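Local coordinates for amine Dehydrogenase (Pseudomonas putida, PDB 1JMX), which forms a seven-bladed beta-propeller chain of a heme c-containing amine dehydrogenase assembly that probably oxidises primary amines, at residues W201-P206 with Y297-F302; S211-I216 with L231-L236; Y257-R262 with Y271-R276. All blocks are in the same frame, centred on the assembly; numbering follows the deposited sequence.

All three contacts are largely buried, yet they lie at different depths in the beta-propeller: the centre of contact 1 is about 7 Å from the chain centre, that of contact 3 about 14 Å and that of contact 2 about 16 Å. Contacts 2 and 3 each pair the two strands of a hairpin, in successive sheets, through backbone hydrogen bonds. Contact 1 instead sets a loop against strand 299-302, in the sheet that follows the one of contact 3, using a sulfur, aromatic rings and a bridging water. Contacts 1 and 3 are close neighbours, with centres about 9 Å apart; contact 2, the most peripheral by distance, has one exposed leucine at its far end.

Contact 1 of 3, residues W201-P206 with Y297-F302; sequences WPHQSP and YYCVAF
Cys299 holds SG anti to its backbone N (chi1 -162°), while Trp201 and His203 both carry CG anti to the carbonyl carbon (chi1 of His203 -45°); together these torsions bring the thiol between two rings. The strand 299-302 is the first of its four-stranded propeller blade, and the loop 201-206, which has no regular structure, runs past it near the centre of the chain. Cys299 SG meets His203 CE1 at 3.6 Å, at the ring edge, 74° off the normal through the centroid. Cys299 SG approaches Trp201 obliquely, 3.7 Å from Trp201 CD1, a Cys sulfur-aromatic contact. The far end of the indole continues onto the neighbouring residue, with Trp201 CZ2 4.1 Å from Tyr298 CB. Pro202 centres an inverse gamma turn closed by a weak His203 N to Trp201 O bond, and that same Trp201 O sits over one face of the imidazole, offset toward its rim. NE2 of His203 is hydrogen-bonded to Tyr199 OH, so both ring nitrogens have partners and the rotation of the ring is defined. At the other nitrogen a water lies in the ring plane, 2.9 Å from His203 ND1, and donates to Val300 O at 3.0 Å.

Contact 2 of 3, residues S211-I216 with L231-L236; sequences SMLYTI and LLYGYL
Packing is tightest where Tyr214 pairs with Gly234. Tyr214 CG takes the crowded position between its backbone N and carbonyl carbon (chi1 65°), which lays the ring across the partner strand. Gly234 has no side chain to stand in the way, and its CA lies 3.7 Å from the centroid of the Tyr214 ring, 14° off the normal: a CH-pi contact over the face. The same pair has the shortest backbone bond of the six that join the strands, Gly234 N to Tyr214 O at 2.7 Å. Beyond the glycine the ring reaches Leu236, with Tyr214 CD2 3.9 Å from Leu236 CB, and its hydroxyl bonds to Glu249 of the next strand. A second CH-pi contact forms on the other face of the sheet. There Thr215 CG2, placed anti to the carbonyl carbon, lies over the Tyr233 ring, 3.5 Å from Tyr233 CE2, and the Tyr233 hydroxyl extends to Tyr257 N. The looser end is at Leu231, which is exposed; Leu231 CD2 comes no nearer to residues 211-216 than 4.1 Å from Ile216 O. Thr215, although packed on an aromatic face, is also partly exposed. Six backbone hydrogen bonds and the alternation of pairs establish antiparallel pairing, and because the strands are consecutive they form a beta hairpin, here the first two strands of a propeller blade.

Contact 3 of 3, residues Y257-R262 with Y271-R276; sequences YFTGLR and YGVLNR
Thr259 OG1 is gripped by two hydrogen bonds, donating to Tyr298 O, just before strand 299-302, and accepting from Val300 N in it. Its first torsion (chi1 63°) sets OG1 in the crowded position between the backbone N and the carbonyl carbon, where Thr259 OG1 also touches Val273 CG1 at 3.5 Å; the two side chains lie alongside and point the same way. Four backbone hydrogen bonds join the segments. The straightest is Tyr271 N to Leu261 O, 2.9 Å long with an N-H...O angle of 176°, and it is returned by Leu261 N to Tyr271 O. Between these and the corner the backbones close up at Gly260 and Gly272, whose CA atoms are 4.0 Å apart, a fit helped by the lack of side chains on both. The Tyr257 ring lies obliquely against the second glycine, with Tyr257 CD2 3.7 Å from Gly272 C. At Phe258 the chain turns a corner, yet Phe258 N still bonds to Val273 O at 2.8 Å, in the carbonyl plane. There Leu274, with CG anti to its backbone N, drops CD2 onto one face of the Phe258 ring, 3.6 Å from the centroid and 18° off the normal: a CH-pi contact. Both residues also pack on the backbone of another protein's chain. This chain has no helices, and within it the hairpin packs against strands: Leu261 meets Val300 and Phe302 of 299-302, Tyr257 packs on Leu213 of 209-218, and Gly272 bonds to Ala278 of the next strand, 276-281.

Contact 1 of 3, residues W201-P206 with Y297-F302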
loop_
_atom_site.group_PDB
_atom_site.type_symbol
_atom_site.label_atom_id
_atom_site.label_comp_id
_atom_site.label_asym_id
_atom_site.label_seq_id
_atom_site.Cartn_x
_atom_site.Cartn_y
_atom_site.Cartn_z
ATOM N N TRP B 201 5.247 2.247 22.416
ATOM C CA TRP B 201 4.800 3.034 23.553
ATOM C C TRP B 201 5.486 2.629 24.866
ATOM O O TRP B 201 5.084 1.666 25.512
ATOM C CB TRP B 201 3.271 2.936 23.665
ATOM C CG TRP B 201 2.538 3.266 22.350
ATOM C CD1 TRP B 201 2.116 4.498 21.934
ATOM C CD2 TRP B 201 2.172 2.349 21.296
ATOM N NE1 TRP B 201 1.518 4.407 20.699
ATOM C CE2 TRP B 201 1.539 3.104 20.284
ATOM C CE3 TRP B 201 2.321 0.966 21.111
ATOM C CZ2 TRP B 201 1.055 2.522 19.104
ATOM C CZ3 TRP B 201 1.840 0.391 19.934
ATOM C CH2 TRP B 201 1.216 1.169 18.950
ATOM N N PRO B 202 6.576 3.331 25.236
ATOM C CA PRO B 202 7.311 3.044 26.472
ATOM C C PRO B 202 6.571 3.679 27.658
ATOM O O PRO B 202 6.899 4.789 28.094
ATOM C CB PRO B 202 8.666 3.709 26.218
ATOM C CG PRO B 202 8.279 4.927 25.431
ATOM C CD PRO B 202 7.255 4.386 24.455
ATOM N N HIS B 203 5.550 2.980 28.149
ATOM C CA HIS B 203 4.752 3.467 29.267
ATOM C C HIS B 203 5.576 3.611 30.544
ATOM O O HIS B 203 6.354 2.729 30.903
ATOM C CB HIS B 203 3.604 2.504 29.607
ATOM C CG HIS B 203 2.836 1.997 28.425
ATOM N ND1 HIS B 203 1.875 2.743 27.783
ATOM C CD2 HIS B 203 2.825 0.782 27.832
ATOM C CE1 HIS B 203 1.298 2.011 26.851
ATOM N NE2 HIS B 203 1.857 0.816 26.861
ATOM N N GLN B 204 5.392 4.737 31.219
ATOM C CA GLN B 204 6.035 4.978 32.499
ATOM C C GLN B 204 4.852 4.849 33.466
ATOM O O GLN B 204 4.318 5.837 33.964
ATOM C CB GLN B 204 6.664 6.375 32.547
ATOM C CG GLN B 204 7.890 6.509 31.650
ATOM C CD GLN B 204 8.634 7.817 31.850
ATOM O OE1 GLN B 204 8.040 8.893 31.847
ATOM N NE2 GLN B 204 9.949 7.727 32.018
ATOM N N SER B 205 4.414 3.607 33.659
ATOM C CA SER B 205 3.261 3.305 34.508
ATOM C C SER B 205 3.557 3.239 36.001
ATOM O O SER B 205 4.704 3.021 36.406
ATOM C CB SER B 205 2.609 1.993 34.058
ATOM O OG SER B 205 3.468 0.895 34.291
ATOM N N PRO B 206 2.514 3.416 36.843
ATOM C CA PRO B 206 2.659 3.374 38.305
ATOM C C PRO B 206 3.332 2.098 38.841
ATOM O O PRO B 206 3.938 2.121 39.918
ATOM C CB PRO B 206 1.209 3.499 38.790
ATOM C CG PRO B 206 0.601 4.403 37.759
ATOM C CD PRO B 206 1.138 3.811 36.469
ATOM N N TYR B 297 -8.191 4.606 19.158
ATOM C CA TYR B 297 -7.247 5.188 20.104
ATOM C C TYR B 297 -6.084 4.198 20.157
ATOM O O TYR B 297 -6.290 2.993 20.021
ATOM C CB TYR B 297 -7.870 5.357 21.492
ATOM C CG TYR B 297 -8.830 6.523 21.620
ATOM C CD1 TYR B 297 -10.206 6.331 21.502
ATOM C CD2 TYR B 297 -8.365 7.815 21.877
ATOM C CE1 TYR B 297 -11.097 7.391 21.634
ATOM C CE2 TYR B 297 -9.247 8.882 22.016
ATOM C CZ TYR B 297 -10.613 8.663 21.887
ATOM O OH TYR B 297 -11.497 9.718 21.977
ATOM N N TYR B 298 -4.864 4.701 20.304
ATOM C CA TYR B 298 -3.685 3.836 20.334
ATOM C C TYR B 298 -3.167 3.452 21.710
ATOM O O TYR B 298 -2.890 2.285 21.987
ATOM C CB TYR B 298 -2.494 4.525 19.670
ATOM C CG TYR B 298 -2.518 4.711 18.178
ATOM C CD1 TYR B 298 -3.231 3.854 17.337
ATOM C CD2 TYR B 298 -1.744 5.715 17.594
ATOM C CE1 TYR B 298 -3.158 3.994 15.941
ATOM C CE2 TYR B 298 -1.666 5.860 16.227
ATOM C CZ TYR B 298 -2.365 5.005 15.400
ATOM O OH TYR B 298 -2.246 5.168 14.041
ATOM N N CYS B 299 -3.009 4.468 22.548
ATOM C CA CYS B 299 -2.381 4.312 23.844
ATOM C C CYS B 299 -3.158 4.555 25.136
ATOM O O CYS B 299 -3.733 5.622 25.338
ATOM C CB CYS B 299 -1.137 5.200 23.822
ATOM S SG CYS B 299 0.086 4.856 25.050
ATOM N N VAL B 300 -3.107 3.574 26.035
ATOM C CA VAL B 300 -3.758 3.692 27.335
ATOM C C VAL B 300 -2.789 4.338 28.321
ATOM O O VAL B 300 -1.570 4.266 28.151
ATOM C CB VAL B 300 -4.207 2.318 27.944
ATOM C CG1 VAL B 300 -5.410 1.764 27.210
ATOM C CG2 VAL B 300 -3.069 1.316 27.945
ATOM N N ALA B 301 -3.347 4.996 29.330
ATOM C CA ALA B 301 -2.574 5.631 30.392
ATOM C C ALA B 301 -3.435 5.628 31.656
ATOM O O ALA B 301 -4.605 5.970 31.613
ATOM C CB ALA B 301 -2.180 7.059 30.010
ATOM N N PHE B 302 -2.867 5.140 32.749
ATOM C CA PHE B 302 -3.543 5.094 34.044
ATOM C C PHE B 302 -2.946 6.168 34.953
ATOM O O PHE B 302 -1.740 6.425 34.904
ATOM C CB PHE B 302 -3.284 3.743 34.723
ATOM C CG PHE B 302 -4.352 2.715 34.497
ATOM C CD1 PHE B 302 -4.082 1.566 33.758
ATOM C CD2 PHE B 302 -5.611 2.859 35.077
ATOM C CE1 PHE B 302 -5.040 0.576 33.608
ATOM C CE2 PHE B 302 -6.575 1.874 34.931
ATOM C CZ PHE B 302 -6.287 0.728 34.196
HETATM O O HOH W 1 1.172 5.460 28.621
#

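Contact 2 of 3, residues S211-I216 with L231-L236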
loop_
_atom_site.group_PDB
_atom_site.type_symbol
_atom_site.label_atom_id
_atom_site.label_comp_id
_atom_site.label_asym_id
_atom_site.label_seq_id
_atom_site.Cartn_x
_atom_site.Cartn_y
_atom_site.Cartn_z
ATOM N N SER B 211 6.510 -3.003 30.106
ATOM C CA SER B 211 5.536 -3.963 29.621
ATOM C C SER B 211 5.174 -3.764 28.162
ATOM O O SER B 211 5.201 -2.646 27.646
ATOM C CB SER B 211 4.273 -3.900 30.477
ATOM O OG SER B 211 3.611 -2.660 30.313
ATOM N N MET B 212 4.849 -4.871 27.504
ATOM C CA MET B 212 4.455 -4.866 26.104
ATOM C C MET B 212 3.486 -6.009 25.877
ATOM O O MET B 212 3.540 -7.010 26.585
ATOM C CB MET B 212 5.666 -5.077 25.193
ATOM C CG MET B 212 6.734 -4.012 25.282
ATOM S SD MET B 212 7.925 -4.152 23.959
ATOM C CE MET B 212 8.760 -5.655 24.405
ATOM N N LEU B 213 2.563 -5.838 24.932
ATOM C CA LEU B 213 1.632 -6.904 24.583
ATOM C C LEU B 213 2.275 -7.664 23.424
ATOM O O LEU B 213 3.164 -7.147 22.732
ATOM C CB LEU B 213 0.284 -6.358 24.107
ATOM C CG LEU B 213 -0.653 -5.548 25.003
ATOM C CD1 LEU B 213 -1.916 -5.275 24.219
ATOM C CD2 LEU B 213 -0.970 -6.290 26.282
ATOM N N TYR B 214 1.848 -8.903 23.242
ATOM C CA TYR B 214 2.333 -9.728 22.154
ATOM C C TYR B 214 1.232 -10.707 21.784
ATOM O O TYR B 214 0.250 -10.836 22.511
ATOM C CB TYR B 214 3.623 -10.474 22.544
ATOM C CG TYR B 214 3.491 -11.504 23.647
ATOM C CD1 TYR B 214 3.115 -12.818 23.364
ATOM C CD2 TYR B 214 3.785 -11.174 24.976
ATOM C CE1 TYR B 214 3.036 -13.780 24.373
ATOM C CE2 TYR B 214 3.706 -12.132 25.997
ATOM C CZ TYR B 214 3.332 -13.428 25.681
ATOM O OH TYR B 214 3.255 -14.366 26.670
ATOM N N THR B 215 1.347 -11.315 20.608
ATOM C CA THR B 215 0.382 -12.314 20.173
ATOM C C THR B 215 1.200 -13.559 19.910
ATOM O O THR B 215 2.398 -13.472 19.631
ATOM C CB THR B 215 -0.382 -11.918 18.878
ATOM O OG1 THR B 215 0.537 -11.765 17.792
ATOM C CG2 THR B 215 -1.166 -10.630 19.073
ATOM N N ILE B 216 0.578 -14.720 20.048
ATOM C CA ILE B 216 1.282 -15.971 19.812
ATOM C C ILE B 216 0.285 -17.024 19.360
ATOM O O ILE B 216 -0.880 -16.988 19.752
ATOM C CB ILE B 216 2.050 -16.449 21.081
ATOM C CG1 ILE B 216 3.049 -17.546 20.707
ATOM C CG2 ILE B 216 1.075 -16.919 22.164
ATOM C CD1 ILE B 216 3.928 -18.004 21.836
ATOM N N LEU B 231 -4.965 -18.258 18.046
ATOM C CA LEU B 231 -4.405 -16.944 18.327
ATOM C C LEU B 231 -4.685 -16.444 19.732
ATOM O O LEU B 231 -5.833 -16.316 20.132
ATOM C CB LEU B 231 -4.885 -15.916 17.300
ATOM C CG LEU B 231 -4.100 -15.869 15.986
ATOM C CD1 LEU B 231 -4.657 -14.764 15.083
ATOM C CD2 LEU B 231 -2.611 -15.622 16.278
ATOM N N LEU B 232 -3.618 -16.110 20.453
ATOM C CA LEU B 232 -3.722 -15.620 21.824
ATOM C C LEU B 232 -2.997 -14.287 22.023
ATOM O O LEU B 232 -2.059 -13.959 21.294
ATOM C CB LEU B 232 -3.098 -16.640 22.783
ATOM C CG LEU B 232 -3.617 -18.075 22.773
ATOM C CD1 LEU B 232 -2.573 -19.002 23.352
ATOM C CD2 LEU B 232 -4.918 -18.165 23.558
ATOM N N TYR B 233 -3.454 -13.514 23.002
ATOM C CA TYR B 233 -2.799 -12.262 23.344
ATOM C C TYR B 233 -2.069 -12.515 24.652
ATOM O O TYR B 233 -2.564 -13.222 25.532
ATOM C CB TYR B 233 -3.793 -11.117 23.522
ATOM C CG TYR B 233 -3.666 -10.050 22.453
ATOM C CD1 TYR B 233 -4.652 -9.896 21.483
ATOM C CD2 TYR B 233 -2.541 -9.223 22.384
ATOM C CE1 TYR B 233 -4.525 -8.960 20.474
ATOM C CE2 TYR B 233 -2.406 -8.279 21.367
ATOM C CZ TYR B 233 -3.403 -8.156 20.415
ATOM O OH TYR B 233 -3.285 -7.260 19.382
ATOM N N GLY B 234 -0.864 -11.981 24.747
ATOM C CA GLY B 234 -0.079 -12.154 25.942
ATOM C C GLY B 234 0.411 -10.827 26.474
ATOM O O GLY B 234 0.279 -9.775 25.836
ATOM N N TYR B 235 0.991 -10.894 27.661
ATOM C CA TYR B 235 1.527 -9.741 28.342
ATOM C C TYR B 235 2.908 -10.141 28.836
ATOM O O TYR B 235 3.095 -11.203 29.433
ATOM C CB TYR B 235 0.645 -9.392 29.532
ATOM C CG TYR B 235 1.047 -8.150 30.277
ATOM C CD1 TYR B 235 0.722 -6.892 29.783
ATOM C CD2 TYR B 235 1.664 -8.228 31.522
ATOM C CE1 TYR B 235 0.984 -5.741 30.514
ATOM C CE2 TYR B 235 1.934 -7.078 32.263
ATOM C CZ TYR B 235 1.584 -5.840 31.755
ATOM O OH TYR B 235 1.774 -4.697 32.500
ATOM N N LEU B 236 3.875 -9.292 28.537
ATOM C CA LEU B 236 5.252 -9.502 28.936
ATOM C C LEU B 236 5.579 -8.331 29.850
ATOM O O LEU B 236 4.989 -7.264 29.723
ATOM C CB LEU B 236 6.123 -9.515 27.675
ATOM C CG LEU B 236 7.579 -9.059 27.564
ATOM C CD1 LEU B 236 8.096 -9.507 26.194
ATOM C CD2 LEU B 236 7.715 -7.544 27.709
#

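Contact 3 of 3, residues Y257-R262 with Y271-R276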
loop_
_atom_site.group_PDB
_atom_site.type_symbol
_atom_site.label_atom_id
_atom_site.label_comp_id
_atom_site.label_asym_id
_atom_site.label_seq_id
_atom_site.Cartn_x
_atom_site.Cartn_y
_atom_site.Cartn_z
ATOM N N TYR B 257 -5.314 -5.103 19.761
ATOM C CA TYR B 257 -5.052 -4.047 20.745
ATOM C C TYR B 257 -3.626 -3.560 20.461
ATOM O O TYR B 257 -2.745 -4.365 20.157
ATOM C CB TYR B 257 -5.103 -4.584 22.186
ATOM C CG TYR B 257 -6.393 -5.275 22.565
ATOM C CD1 TYR B 257 -6.391 -6.604 22.971
ATOM C CD2 TYR B 257 -7.619 -4.614 22.463
ATOM C CE1 TYR B 257 -7.571 -7.271 23.256
ATOM C CE2 TYR B 257 -8.810 -5.267 22.750
ATOM C CZ TYR B 257 -8.776 -6.602 23.143
ATOM O OH TYR B 257 -9.948 -7.268 23.413
ATOM N N PHE B 258 -3.411 -2.248 20.504
ATOM C CA PHE B 258 -2.080 -1.690 20.271
ATOM C C PHE B 258 -1.292 -1.590 21.579
ATOM O O PHE B 258 -0.109 -1.927 21.634
ATOM C CB PHE B 258 -2.175 -0.328 19.588
ATOM C CG PHE B 258 -2.112 -0.399 18.089
ATOM C CD1 PHE B 258 -2.149 -1.628 17.428
ATOM C CD2 PHE B 258 -2.007 0.765 17.334
ATOM C CE1 PHE B 258 -2.080 -1.695 16.033
ATOM C CE2 PHE B 258 -1.937 0.714 15.936
ATOM C CZ PHE B 258 -1.972 -0.518 15.286
ATOM N N THR B 259 -1.961 -1.110 22.624
ATOM C CA THR B 259 -1.354 -0.984 23.941
ATOM C C THR B 259 -2.254 -1.623 24.992
ATOM O O THR B 259 -3.466 -1.785 24.793
ATOM C CB THR B 259 -1.112 0.476 24.349
ATOM O OG1 THR B 259 -2.362 1.157 24.445
ATOM C CG2 THR B 259 -0.224 1.183 23.354
ATOM N N GLY B 260 -1.638 -1.990 26.112
ATOM C CA GLY B 260 -2.364 -2.599 27.202
ATOM C C GLY B 260 -1.615 -2.378 28.490
ATOM O O GLY B 260 -0.395 -2.464 28.512
ATOM N N LEU B 261 -2.342 -2.035 29.549
ATOM C CA LEU B 261 -1.748 -1.811 30.865
ATOM C C LEU B 261 -2.538 -2.476 31.971
ATOM O O LEU B 261 -3.763 -2.614 31.905
ATOM C CB LEU B 261 -1.659 -0.318 31.211
ATOM C CG LEU B 261 -0.530 0.561 30.679
ATOM C CD1 LEU B 261 -0.692 1.954 31.254
ATOM C CD2 LEU B 261 0.837 -0.023 31.036
ATOM N N ARG B 262 -1.809 -2.876 33.001
ATOM C CA ARG B 262 -2.424 -3.461 34.165
ATOM C C ARG B 262 -2.755 -2.323 35.101
ATOM O O ARG B 262 -1.997 -1.351 35.219
ATOM C CB ARG B 262 -1.499 -4.451 34.843
ATOM C CG ARG B 262 -1.495 -5.763 34.149
ATOM C CD ARG B 262 -1.178 -6.827 35.120
ATOM N NE ARG B 262 0.249 -6.959 35.328
ATOM C CZ ARG B 262 0.786 -7.801 36.206
ATOM N NH1 ARG B 262 0.003 -8.561 36.972
ATOM N NH2 ARG B 262 2.107 -7.968 36.236
ATOM N N TYR B 271 -6.092 -3.796 30.712
ATOM C CA TYR B 271 -6.900 -3.049 29.759
ATOM C C TYR B 271 -6.162 -2.827 28.443
ATOM O O TYR B 271 -5.104 -2.209 28.433
ATOM C CB TYR B 271 -7.261 -1.685 30.341
ATOM C CG TYR B 271 -8.065 -1.716 31.617
ATOM C CD1 TYR B 271 -9.321 -1.116 31.678
ATOM C CD2 TYR B 271 -7.560 -2.303 32.775
ATOM C CE1 TYR B 271 -10.055 -1.093 32.862
ATOM C CE2 TYR B 271 -8.284 -2.287 33.962
ATOM C CZ TYR B 271 -9.530 -1.679 34.001
ATOM O OH TYR B 271 -10.252 -1.643 35.176
ATOM N N GLY B 272 -6.732 -3.315 27.344
ATOM C CA GLY B 272 -6.130 -3.140 26.030
ATOM C C GLY B 272 -6.981 -2.204 25.189
ATOM O O GLY B 272 -8.171 -2.066 25.456
ATOM N N VAL B 273 -6.402 -1.587 24.158
ATOM C CA VAL B 273 -7.158 -0.650 23.325
ATOM C C VAL B 273 -6.708 -0.523 21.862
ATOM O O VAL B 273 -5.551 -0.759 21.532
ATOM C CB VAL B 273 -7.156 0.786 23.967
ATOM C CG1 VAL B 273 -5.780 1.425 23.848
ATOM C CG2 VAL B 273 -8.221 1.681 23.331
ATOM N N LEU B 274 -7.672 -0.186 21.007
ATOM C CA LEU B 274 -7.485 0.071 19.579
ATOM C C LEU B 274 -8.836 0.579 19.080
ATOM O O LEU B 274 -9.094 1.774 19.136
ATOM C CB LEU B 274 -7.010 -1.161 18.798
ATOM C CG LEU B 274 -6.313 -0.937 17.436
ATOM C CD1 LEU B 274 -7.288 -0.854 16.292
ATOM C CD2 LEU B 274 -5.452 0.311 17.474
ATOM N N ASN B 275 -9.712 -0.326 18.644
ATOM C CA ASN B 275 -11.045 0.059 18.170
ATOM C C ASN B 275 -12.064 -0.046 19.302
ATOM O O ASN B 275 -13.065 0.663 19.312
ATOM C CB ASN B 275 -11.455 -0.760 16.948
ATOM C CG ASN B 275 -10.735 -0.307 15.686
ATOM O OD1 ASN B 275 -10.213 0.806 15.623
ATOM N ND2 ASN B 275 -10.708 -1.168 14.672
ATOM N N ARG B 276 -11.784 -0.930 20.255
ATOM C CA ARG B 276 -12.609 -1.105 21.446
ATOM C C ARG B 276 -11.662 -1.068 22.639
ATOM O O ARG B 276 -10.468 -1.326 22.497
ATOM C CB ARG B 276 -13.323 -2.462 21.457
ATOM C CG ARG B 276 -14.562 -2.560 20.592
ATOM C CD ARG B 276 -15.501 -3.642 21.117
ATOM N NE ARG B 276 -14.787 -4.878 21.434
ATOM C CZ ARG B 276 -15.348 -5.956 21.977
ATOM N NH1 ARG B 276 -16.643 -5.965 22.263
ATOM N NH2 ARG B 276 -14.607 -7.015 22.270
#